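Local coordinates for aldehyde dehydrogenase 21 (ALDH21) (Physcomitrella patens subsp. patens, PDB 5N5S), which binds NADP+ as an aldehyde dehydrogenase and probably oxidises glyceraldehyde 3-phosphate to 3-phosphoglycerate without phosphorylation, at the NADP nicotinamide-adenine-dinucleotide phosphate site and the interface of chains A and B. Sequence-based numbering; all coordinates share one arbitrary frame. Chains: chain A/B, Aldehyde dehydrogenase 21 (ALDH21).

Contact 1: the NADP nicotinamide-adenine-dinucleotide phosphate site. Residues chain A 185-189, 194, 212, 214-216, 246, 249, 263-266, 269, 285-287, 320, 414, 416, 481. With NAP (NADP nicotinamide-adenine-dinucleotide phosphate), chain C.
The NADP+ cleft of an aldehyde dehydrogenase lies along the ends of strands 182-185, 209-212 and 260-264 of the Rossmann-type coenzyme domain and runs inward to the catalytic cysteine, A:Cys320, and to A:Glu285, the likely general base. At its outer end the 2'-phosphate, which distinguishes NADP from NAD, is held from several sides. Its O3X takes bonds from A:Lys212 NZ and the backbone N of A:Ser215. A:Ser215 OG adds a third, 2.7 Å from NAP O3X. A:Lys212 suits this place because its long chain, bent at chi2 and chi4, brings one ammonium to the phosphate and both ribose oxygens, O2B and O3B. The ribose hydroxyl O3B itself donates to A:Ser186 O, almost along the C=O axis (162°).

A:Arg246 serves base and phosphates at once. Its CB lies over the five-membered adenine ring, 3.3 Å from the centroid. The bend at chi3 (73°) swings the guanidinium round so that A:Arg246 NE meets NAP O2X of the 2'-phosphate at 2.7 Å. A:Arg246 NH1 meets NAP O2A of the adenosine-side phosphate at 2.9 Å. An alanine here removes the guanidinium and its bonds to O2X and O2A, which would probably loosen the hold on both phosphates. A:Ile269 CG2, a branched methyl, covers the ring's opposite face.

Small A:Ser266 allows a close approach at the start of helix 267-276, its N and OG both donating to O1A. Deeper in, A:Thr264 CG2 and A:Cys320 CB sandwich the nicotinamide, whose amide N7N lies 2.8 Å from A:Leu286 O, while the carboxylate of A:Glu414 faces the ribose diol, OE2 being 2.8 Å from O2D.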
loop_
_atom_site.group_PDB
_atom_site.type_symbol
_atom_site.label_atom_id
_atom_site.label_comp_id
_atom_site.label_asym_id
_atom_site.label_seq_id
_atom_site.Cartn_x
_atom_site.Cartn_y
_atom_site.Cartn_z
ATOM N N VAL A 185 28.805 -9.621 3.994
ATOM C CA VAL A 185 29.819 -10.461 3.352
ATOM C C VAL A 185 29.434 -10.507 1.865
ATOM O O VAL A 185 28.323 -10.918 1.528
ATOM C CB VAL A 185 29.950 -11.866 3.999
ATOM C CG1 VAL A 185 31.077 -12.656 3.347
ATOM C CG2 VAL A 185 30.175 -11.777 5.512
ATOM N N SER A 186 30.326 -10.011 0.995
ATOM C CA SER A 186 30.083 -9.864 -0.443
ATOM C C SER A 186 31.005 -10.744 -1.310
ATOM O O SER A 186 32.075 -11.120 -0.828
ATOM C CB SER A 186 30.201 -8.394 -0.839
ATOM O OG SER A 186 31.431 -7.833 -0.409
ATOM N N PRO A 187 30.628 -11.099 -2.577
ATOM C CA PRO A 187 31.507 -11.967 -3.392
ATOM C C PRO A 187 32.491 -11.184 -4.260
ATOM O O PRO A 187 32.577 -9.958 -4.139
ATOM C CB PRO A 187 30.502 -12.750 -4.240
ATOM C CG PRO A 187 29.369 -11.789 -4.447
ATOM C CD PRO A 187 29.398 -10.762 -3.329
ATOM N N TRP A 188 33.209 -11.876 -5.146
ATOM C CA TRP A 188 34.197 -11.244 -6.010
ATOM C C TRP A 188 33.636 -10.719 -7.346
ATOM O O TRP A 188 34.204 -9.759 -7.863
ATOM C CB TRP A 188 35.422 -12.192 -6.259
ATOM C CG TRP A 188 35.165 -13.303 -7.250
ATOM C CD1 TRP A 188 34.817 -14.587 -6.960
ATOM C CD2 TRP A 188 35.150 -13.195 -8.682
ATOM N NE1 TRP A 188 34.589 -15.290 -8.121
ATOM C CE2 TRP A 188 34.766 -14.454 -9.192
ATOM C CE3 TRP A 188 35.431 -12.156 -9.588
ATOM C CZ2 TRP A 188 34.645 -14.700 -10.566
ATOM C CZ3 TRP A 188 35.289 -12.392 -10.945
ATOM C CH2 TRP A 188 34.927 -13.658 -11.424
ATOM N N ASN A 189 32.603 -11.392 -7.949
ATOM C CA ASN A 189 32.138 -11.108 -9.321
ATOM C C ASN A 189 31.539 -9.710 -9.540
ATOM O O ASN A 189 31.761 -9.147 -10.619
ATOM C CB ASN A 189 31.227 -12.192 -9.899
ATOM C CG ASN A 189 30.045 -12.594 -9.073
ATOM O OD1 ASN A 189 30.103 -12.674 -7.846
ATOM N ND2 ASN A 189 28.960 -12.923 -9.757
ATOM N N LEU A 194 27.194 -5.358 -5.685
ATOM C CA LEU A 194 26.656 -6.250 -4.653
ATOM C C LEU A 194 26.954 -5.756 -3.244
ATOM O O LEU A 194 26.219 -6.090 -2.318
ATOM C CB LEU A 194 27.077 -7.699 -4.867
ATOM C CG LEU A 194 26.445 -8.330 -6.106
ATOM C CD1 LEU A 194 27.165 -9.579 -6.477
ATOM C CD2 LEU A 194 24.945 -8.575 -5.928
ATOM N N LYS A 212 32.775 -7.137 5.128
ATOM C CA LYS A 212 33.888 -8.009 4.811
ATOM C C LYS A 212 33.794 -8.303 3.301
ATOM O O LYS A 212 33.050 -9.195 2.885
ATOM C CB LYS A 212 33.880 -9.294 5.655
ATOM C CG LYS A 212 35.064 -10.226 5.398
ATOM C CD LYS A 212 34.553 -11.536 4.814
ATOM C CE LYS A 212 35.620 -12.400 4.203
ATOM N NZ LYS A 212 36.130 -11.836 2.931
ATOM N N ALA A 214 35.281 -9.516 -0.570
ATOM C CA ALA A 214 36.118 -10.632 -1.017
ATOM C C ALA A 214 37.582 -10.174 -1.085
ATOM O O ALA A 214 37.859 -9.092 -1.599
ATOM C CB ALA A 214 35.651 -11.142 -2.376
ATOM N N SER A 215 38.500 -10.980 -0.512
ATOM C CA SER A 215 39.946 -10.731 -0.459
ATOM C C SER A 215 40.568 -10.437 -1.819
ATOM O O SER A 215 41.449 -9.586 -1.903
ATOM C CB SER A 215 40.666 -11.916 0.171
ATOM O OG SER A 215 40.356 -12.016 1.550
ATOM N N ARG A 216 40.118 -11.146 -2.872
ATOM C CA ARG A 216 40.606 -10.993 -4.244
ATOM C C ARG A 216 40.161 -9.672 -4.886
ATOM O O ARG A 216 40.879 -9.152 -5.743
ATOM C CB ARG A 216 40.163 -12.185 -5.106
ATOM C CG ARG A 216 40.940 -13.480 -4.845
ATOM C CD ARG A 216 40.293 -14.685 -5.511
ATOM N NE ARG A 216 39.011 -15.036 -4.890
ATOM C CZ ARG A 216 38.178 -15.974 -5.336
ATOM N NH1 ARG A 216 38.481 -16.679 -6.420
ATOM N NH2 ARG A 216 37.038 -16.213 -4.704
ATOM N N ARG A 246 38.674 -15.726 4.505
ATOM C CA ARG A 246 37.580 -16.525 5.067
ATOM C C ARG A 246 37.900 -17.230 6.415
ATOM O O ARG A 246 36.987 -17.432 7.223
ATOM C CB ARG A 246 37.059 -17.530 4.033
ATOM C CG ARG A 246 38.063 -18.510 3.439
ATOM C CD ARG A 246 37.424 -19.330 2.333
ATOM N NE ARG A 246 37.223 -18.530 1.124
ATOM C CZ ARG A 246 36.321 -18.787 0.181
ATOM N NH1 ARG A 246 36.208 -17.990 -0.872
ATOM N NH2 ARG A 246 35.510 -19.832 0.295
ATOM N N ALA A 249 37.400 -14.448 9.203
ATOM C CA ALA A 249 36.099 -13.782 9.234
ATOM C C ALA A 249 34.954 -14.587 9.877
ATOM O O ALA A 249 33.801 -14.463 9.457
ATOM C CB ALA A 249 35.723 -13.344 7.831
ATOM N N PHE A 263 24.524 -12.073 3.432
ATOM C CA PHE A 263 25.564 -12.740 2.667
ATOM C C PHE A 263 25.211 -12.908 1.201
ATOM O O PHE A 263 24.104 -13.335 0.859
ATOM C CB PHE A 263 25.888 -14.105 3.306
ATOM C CG PHE A 263 26.860 -14.989 2.548
ATOM C CD1 PHE A 263 28.230 -14.882 2.753
ATOM C CD2 PHE A 263 26.404 -15.933 1.634
ATOM C CE1 PHE A 263 29.130 -15.702 2.054
ATOM C CE2 PHE A 263 27.305 -16.745 0.932
ATOM C CZ PHE A 263 28.661 -16.628 1.153
ATOM N N THR A 264 26.200 -12.639 0.341
ATOM C CA THR A 264 26.136 -12.838 -1.107
ATOM C C THR A 264 27.387 -13.649 -1.457
ATOM O O THR A 264 28.508 -13.202 -1.191
ATOM C CB THR A 264 25.958 -11.516 -1.887
ATOM O OG1 THR A 264 24.756 -10.890 -1.460
ATOM C CG2 THR A 264 25.834 -11.732 -3.375
ATOM N N GLY A 265 27.174 -14.861 -1.964
ATOM C CA GLY A 265 28.253 -15.778 -2.327
ATOM C C GLY A 265 27.752 -17.162 -2.668
ATOM O O GLY A 265 26.595 -17.323 -3.053
ATOM N N SER A 266 28.623 -18.167 -2.578
ATOM C CA SER A 266 28.280 -19.549 -2.946
ATOM C C SER A 266 27.319 -20.212 -1.954
ATOM O O SER A 266 27.375 -19.930 -0.751
ATOM C CB SER A 266 29.541 -20.391 -3.102
ATOM O OG SER A 266 30.121 -20.641 -1.835
ATOM N N ILE A 269 28.773 -22.322 1.323
ATOM C CA ILE A 269 29.336 -21.382 2.306
ATOM C C ILE A 269 28.205 -20.659 3.059
ATOM O O ILE A 269 28.238 -20.598 4.291
ATOM C CB ILE A 269 30.349 -20.386 1.645
ATOM C CG1 ILE A 269 31.619 -21.106 1.070
ATOM C CG2 ILE A 269 30.720 -19.230 2.580
ATOM C CD1 ILE A 269 32.595 -21.809 2.047
ATOM N N GLU A 285 21.934 -14.543 -0.524
ATOM C CA GLU A 285 21.947 -14.355 -1.974
ATOM C C GLU A 285 23.001 -15.329 -2.501
ATOM O O GLU A 285 24.198 -15.052 -2.426
ATOM C CB GLU A 285 22.270 -12.883 -2.324
ATOM C CG GLU A 285 21.116 -11.914 -2.109
ATOM C CD GLU A 285 19.905 -12.063 -3.016
ATOM O OE1 GLU A 285 18.805 -11.656 -2.586
ATOM O OE2 GLU A 285 20.044 -12.588 -4.143
ATOM N N LEU A 286 22.557 -16.514 -2.964
ATOM C CA LEU A 286 23.454 -17.602 -3.358
ATOM C C LEU A 286 23.480 -17.884 -4.877
ATOM O O LEU A 286 23.070 -17.034 -5.674
ATOM C CB LEU A 286 23.125 -18.861 -2.512
ATOM C CG LEU A 286 22.902 -18.562 -0.999
ATOM C CD1 LEU A 286 22.220 -19.655 -0.322
ATOM C CD2 LEU A 286 24.187 -18.217 -0.276
ATOM N N GLY A 287 24.049 -19.026 -5.259
ATOM C CA GLY A 287 24.245 -19.425 -6.645
ATOM C C GLY A 287 23.002 -19.771 -7.431
ATOM O O GLY A 287 21.901 -19.839 -6.881
ATOM N N CYS A 320 25.755 -15.051 -11.144
ATOM C CA CYS A 320 24.768 -15.842 -10.389
ATOM C C CYS A 320 23.516 -16.109 -11.211
ATOM O O CYS A 320 22.778 -17.048 -10.905
ATOM C CB CYS A 320 24.413 -15.134 -9.087
ATOM S SG CYS A 320 24.080 -13.356 -9.266
ATOM N N GLU A 414 26.194 -25.523 -10.474
ATOM C CA GLU A 414 26.403 -24.203 -11.065
ATOM C C GLU A 414 27.765 -24.196 -11.753
ATOM O O GLU A 414 28.781 -24.566 -11.143
ATOM C CB GLU A 414 26.323 -23.113 -9.992
ATOM C CG GLU A 414 26.694 -21.720 -10.480
ATOM C CD GLU A 414 26.623 -20.638 -9.420
ATOM O OE1 GLU A 414 27.089 -20.895 -8.287
ATOM O OE2 GLU A 414 26.105 -19.537 -9.720
ATOM N N PHE A 416 29.331 -21.371 -13.522
ATOM C CA PHE A 416 30.062 -20.125 -13.244
ATOM C C PHE A 416 31.273 -20.004 -14.198
ATOM O O PHE A 416 32.416 -19.797 -13.781
ATOM C CB PHE A 416 30.429 -20.012 -11.741
ATOM C CG PHE A 416 30.465 -18.611 -11.187
ATOM C CD1 PHE A 416 29.295 -17.868 -11.053
ATOM C CD2 PHE A 416 31.657 -18.052 -10.746
ATOM C CE1 PHE A 416 29.331 -16.572 -10.534
ATOM C CE2 PHE A 416 31.693 -16.756 -10.235
ATOM C CZ PHE A 416 30.529 -16.024 -10.126
ATOM N N TYR A 481 14.834 -9.182 -5.878
ATOM C CA TYR A 481 15.808 -10.147 -6.397
ATOM C C TYR A 481 16.278 -11.112 -5.320
ATOM O O TYR A 481 16.734 -10.693 -4.267
ATOM C CB TYR A 481 16.990 -9.385 -7.011
ATOM C CG TYR A 481 18.074 -10.255 -7.600
ATOM C CD1 TYR A 481 18.010 -10.683 -8.924
ATOM C CD2 TYR A 481 19.177 -10.638 -6.842
ATOM C CE1 TYR A 481 19.030 -11.448 -9.488
ATOM C CE2 TYR A 481 20.197 -11.420 -7.392
ATOM C CZ TYR A 481 20.122 -11.812 -8.716
ATOM O OH TYR A 481 21.128 -12.566 -9.260
HETATM P PA NAP C . 32.258 -17.519 -1.944
HETATM O O1A NAP C . 31.185 -18.212 -1.187
HETATM O O2A NAP C . 33.577 -18.313 -2.051
HETATM O O5B NAP C . 32.720 -16.229 -1.122
HETATM C C5B NAP C . 31.866 -15.098 -0.860
HETATM C C4B NAP C . 32.424 -14.357 0.328
HETATM O O4B NAP C . 32.360 -15.196 1.504
HETATM C C3B NAP C . 33.876 -13.894 0.208
HETATM O O3B NAP C . 33.990 -12.567 0.703
HETATM C C2B NAP C . 34.639 -14.898 1.067
HETATM O O2B NAP C . 35.913 -14.445 1.568
HETATM C C1B NAP C . 33.615 -15.192 2.157
HETATM N N9A NAP C . 33.732 -16.417 2.943
HETATM C C8A NAP C . 33.965 -17.686 2.480
HETATM N N7A NAP C . 33.958 -18.606 3.415
HETATM C C5A NAP C . 33.702 -17.892 4.576
HETATM C C6A NAP C . 33.572 -18.286 5.929
HETATM N N6A NAP C . 33.750 -19.538 6.359
HETATM N N1A NAP C . 33.294 -17.323 6.841
HETATM C C2A NAP C . 33.173 -16.056 6.425
HETATM N N3A NAP C . 33.293 -15.565 5.186
HETATM C C4A NAP C . 33.560 -16.542 4.301
HETATM O O3 NAP C . 31.906 -16.874 -3.369
HETATM P PN NAP C . 32.646 -16.091 -4.555
HETATM O O1N NAP C . 33.395 -17.067 -5.382
HETATM O O2N NAP C . 33.372 -14.924 -4.007
HETATM O O5D NAP C . 31.422 -15.576 -5.442
HETATM C C5D NAP C . 30.795 -16.372 -6.476
HETATM C C4D NAP C . 29.557 -17.059 -5.945
HETATM O O4D NAP C . 28.606 -16.073 -5.474
HETATM C C3D NAP C . 28.787 -17.888 -6.971
HETATM O O3D NAP C . 28.291 -19.087 -6.379
HETATM C C2D NAP C . 27.684 -16.916 -7.396
HETATM O O2D NAP C . 26.472 -17.482 -7.875
HETATM C C1D NAP C . 27.329 -16.269 -6.035
HETATM N N1N NAP C . 26.695 -14.922 -6.286
HETATM C C2N NAP C . 25.362 -14.711 -5.875
HETATM C C3N NAP C . 24.742 -13.507 -6.167
HETATM C C7N NAP C . 23.283 -13.247 -5.893
HETATM O O7N NAP C . 22.852 -12.108 -5.974
HETATM N N7N NAP C . 22.536 -14.254 -5.496
HETATM C C4N NAP C . 25.464 -12.533 -6.855
HETATM C C5N NAP C . 26.772 -12.773 -7.255
HETATM C C6N NAP C . 27.374 -13.969 -6.949
HETATM P P2B NAP C . 37.285 -14.532 0.749
HETATM O O1X NAP C . 37.185 -14.276 -0.725
HETATM O O2X NAP C . 37.839 -15.876 1.116
HETATM O O3X NAP C . 38.099 -13.484 1.464
HETATM O O HOH W 1 35.924 -18.769 -4.463
#

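Contact 2: the interface of chains A and B. Residues chain A 279-281, 503; chain B 271, 274, 484, 489-490.
NZ of B:Lys274, its ammonium nitrogen, is the best-held polar atom in this part of the two-fold interface of the deposited aldehyde dehydrogenase assembly, probably the dimer contact usual in this family: two carbonyl oxygens of chain A grip it, one firmly and one weakly. NZ donates to A:Lys280 O at 2.8 Å, approaching from above the carbonyl plane (31° out of it), and makes a weak bond to A:Lys279 O at 3.4 Å. A lysine suits this position on helix 267-276 because its chain runs straight, with CG anti to the backbone N (chi1 -179°), until a turn at chi4 (-82°) directs the tip to the A:Lys279-A:Lys280 backbone. Since both acceptors are main-chain oxygens, this grip probably depends little on which side chains positions 279 and 280 carry.

One helical turn earlier, B:Trp271 offers a broad indole face to A:Lys279. The lysine crosses it at about a right angle with its chain extended beyond CG, so that its methylenes lie flat on the rings: CG sits 3.8 Å from the centroid of the six-membered ring, and CE covers the five-membered ring at 3.7 Å. The aliphatic stem supplies the contact; the positive charge beyond CE may add some attraction to the electron-rich indole. CD of B:Lys274 lies at the indole's edge, in its plane, which probably helps to brace the two helix residues against each other.

Farther along, where strand 281-285 begins, extended A:Lys281 slides past B:Ile489 in the opposite direction, its CG 3.9 Å from the branch methyl CG2. A lysine suits this place because its aliphatic stem can lie against the branched isoleucine while its charged end meets a carboxylate. Its tip crosses B:Gln490 obliquely, and NZ forms a salt bridge within chain A to A:Glu503 OE2 at 3.3 Å, the hydrogen bond in it being weak. B:Leu484, whose forked end offers a methyl, meets the A:Glu503 carboxylate tip to tip, CD2 lying 3.5 Å from the carboxyl carbon CD.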
loop_
_atom_site.group_PDB
_atom_site.type_symbol
_atom_site.label_atom_id
_atom_site.label_comp_id
_atom_site.label_asym_id
_atom_site.label_seq_id
_atom_site.Cartn_x
_atom_site.Cartn_y
_atom_site.Cartn_z
ATOM N N LYS A 279 21.223 -16.281 16.880
ATOM C CA LYS A 279 19.927 -15.593 16.989
ATOM C C LYS A 279 19.574 -14.615 15.853
ATOM O O LYS A 279 18.392 -14.495 15.523
ATOM C CB LYS A 279 19.824 -14.865 18.341
ATOM C CG LYS A 279 19.810 -15.827 19.530
ATOM C CD LYS A 279 19.747 -15.102 20.871
ATOM C CE LYS A 279 19.704 -16.108 21.988
ATOM N NZ LYS A 279 20.013 -15.494 23.295
ATOM N N LYS A 280 20.576 -13.899 15.290
ATOM C CA LYS A 280 20.402 -12.880 14.245
ATOM C C LYS A 280 19.584 -13.312 13.020
ATOM O O LYS A 280 19.557 -14.499 12.671
ATOM C CB LYS A 280 21.767 -12.336 13.777
ATOM C CG LYS A 280 22.616 -13.348 12.983
ATOM C CD LYS A 280 23.986 -12.836 12.559
ATOM C CE LYS A 280 24.972 -12.490 13.659
ATOM N NZ LYS A 280 24.903 -13.366 14.870
ATOM N N LYS A 281 18.957 -12.316 12.333
ATOM C CA LYS A 281 18.229 -12.563 11.089
ATOM C C LYS A 281 19.267 -12.796 9.985
ATOM O O LYS A 281 20.425 -12.373 10.106
ATOM C CB LYS A 281 17.271 -11.410 10.751
ATOM C CG LYS A 281 16.038 -11.360 11.659
ATOM C CD LYS A 281 14.945 -10.423 11.133
ATOM C CE LYS A 281 13.885 -10.157 12.176
ATOM N NZ LYS A 281 12.693 -9.468 11.595
ATOM N N GLU A 503 12.651 -3.400 11.685
ATOM C CA GLU A 503 11.830 -4.166 12.618
ATOM C C GLU A 503 10.517 -3.417 12.798
ATOM O O GLU A 503 10.508 -2.189 12.883
ATOM C CB GLU A 503 12.534 -4.339 13.981
ATOM C CG GLU A 503 13.652 -5.374 13.984
ATOM C CD GLU A 503 13.291 -6.815 14.308
ATOM O OE1 GLU A 503 14.138 -7.498 14.930
ATOM O OE2 GLU A 503 12.172 -7.261 13.965
ATOM N N TRP B 271 15.442 -20.891 20.209
ATOM C CA TRP B 271 16.747 -20.489 19.680
ATOM C C TRP B 271 17.597 -21.680 19.241
ATOM O O TRP B 271 18.292 -21.587 18.233
ATOM C CB TRP B 271 17.493 -19.573 20.658
ATOM C CG TRP B 271 16.830 -18.233 20.854
ATOM C CD1 TRP B 271 16.432 -17.683 22.038
ATOM C CD2 TRP B 271 16.488 -17.282 19.834
ATOM N NE1 TRP B 271 15.881 -16.444 21.824
ATOM C CE2 TRP B 271 15.907 -16.167 20.481
ATOM C CE3 TRP B 271 16.631 -17.253 18.433
ATOM C CZ2 TRP B 271 15.454 -15.042 19.776
ATOM C CZ3 TRP B 271 16.185 -16.135 17.738
ATOM C CH2 TRP B 271 15.602 -15.049 18.408
ATOM N N LYS B 274 16.129 -22.949 15.933
ATOM C CA LYS B 274 16.560 -22.067 14.841
ATOM C C LYS B 274 17.963 -22.491 14.363
ATOM O O LYS B 274 18.222 -22.531 13.153
ATOM C CB LYS B 274 16.548 -20.590 15.308
ATOM C CG LYS B 274 16.960 -19.586 14.236
ATOM C CD LYS B 274 17.104 -18.198 14.805
ATOM C CE LYS B 274 17.312 -17.145 13.747
ATOM N NZ LYS B 274 18.728 -17.056 13.312
ATOM N N LEU B 484 11.535 -8.573 20.057
ATOM C CA LEU B 484 12.894 -8.130 19.808
ATOM C C LEU B 484 13.741 -8.924 20.802
ATOM O O LEU B 484 13.198 -9.590 21.704
ATOM C CB LEU B 484 13.070 -6.611 20.077
ATOM C CG LEU B 484 12.393 -5.603 19.132
ATOM C CD1 LEU B 484 12.985 -4.224 19.316
ATOM C CD2 LEU B 484 12.550 -5.984 17.678
ATOM N N ILE B 489 11.924 -13.500 16.621
ATOM C CA ILE B 489 12.107 -12.938 15.271
ATOM C C ILE B 489 10.810 -13.157 14.492
ATOM O O ILE B 489 10.145 -14.185 14.675
ATOM C CB ILE B 489 13.330 -13.488 14.466
ATOM C CG1 ILE B 489 13.337 -15.034 14.372
ATOM C CG2 ILE B 489 14.669 -12.945 15.000
ATOM C CD1 ILE B 489 14.011 -15.551 13.129
ATOM N N GLN B 490 10.469 -12.195 13.614
ATOM C CA GLN B 490 9.275 -12.175 12.745
ATOM C C GLN B 490 8.017 -11.782 13.517
ATOM O O GLN B 490 8.072 -11.533 14.725
ATOM C CB GLN B 490 9.079 -13.485 11.929
ATOM C CG GLN B 490 10.295 -13.954 11.133
ATOM C CD GLN B 490 10.853 -12.918 10.199
ATOM O OE1 GLN B 490 10.268 -12.573 9.171
ATOM N NE2 GLN B 490 12.054 -12.487 10.488
#

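The centres of contact 1 and contact 2 are about 23 Å apart, yet the same elements serve both. Helix 267-276 supplies A:Ile269 to the coenzyme in contact 1, and in chain B it supplies B:Trp271 and B:Lys274 to contact 2. Strand 281-285 starts with A:Lys281 at the interface and ends with A:Glu285 beside the nicotinamide. Contact 2 also lies about 9 Å from B:Glu285, the probable catalytic glutamate of the second subunit. Since the interface is two-fold symmetric, each pairing occurs twice, and assembly may help to steady the coenzyme sites of both chains within the four-chain deposited assembly.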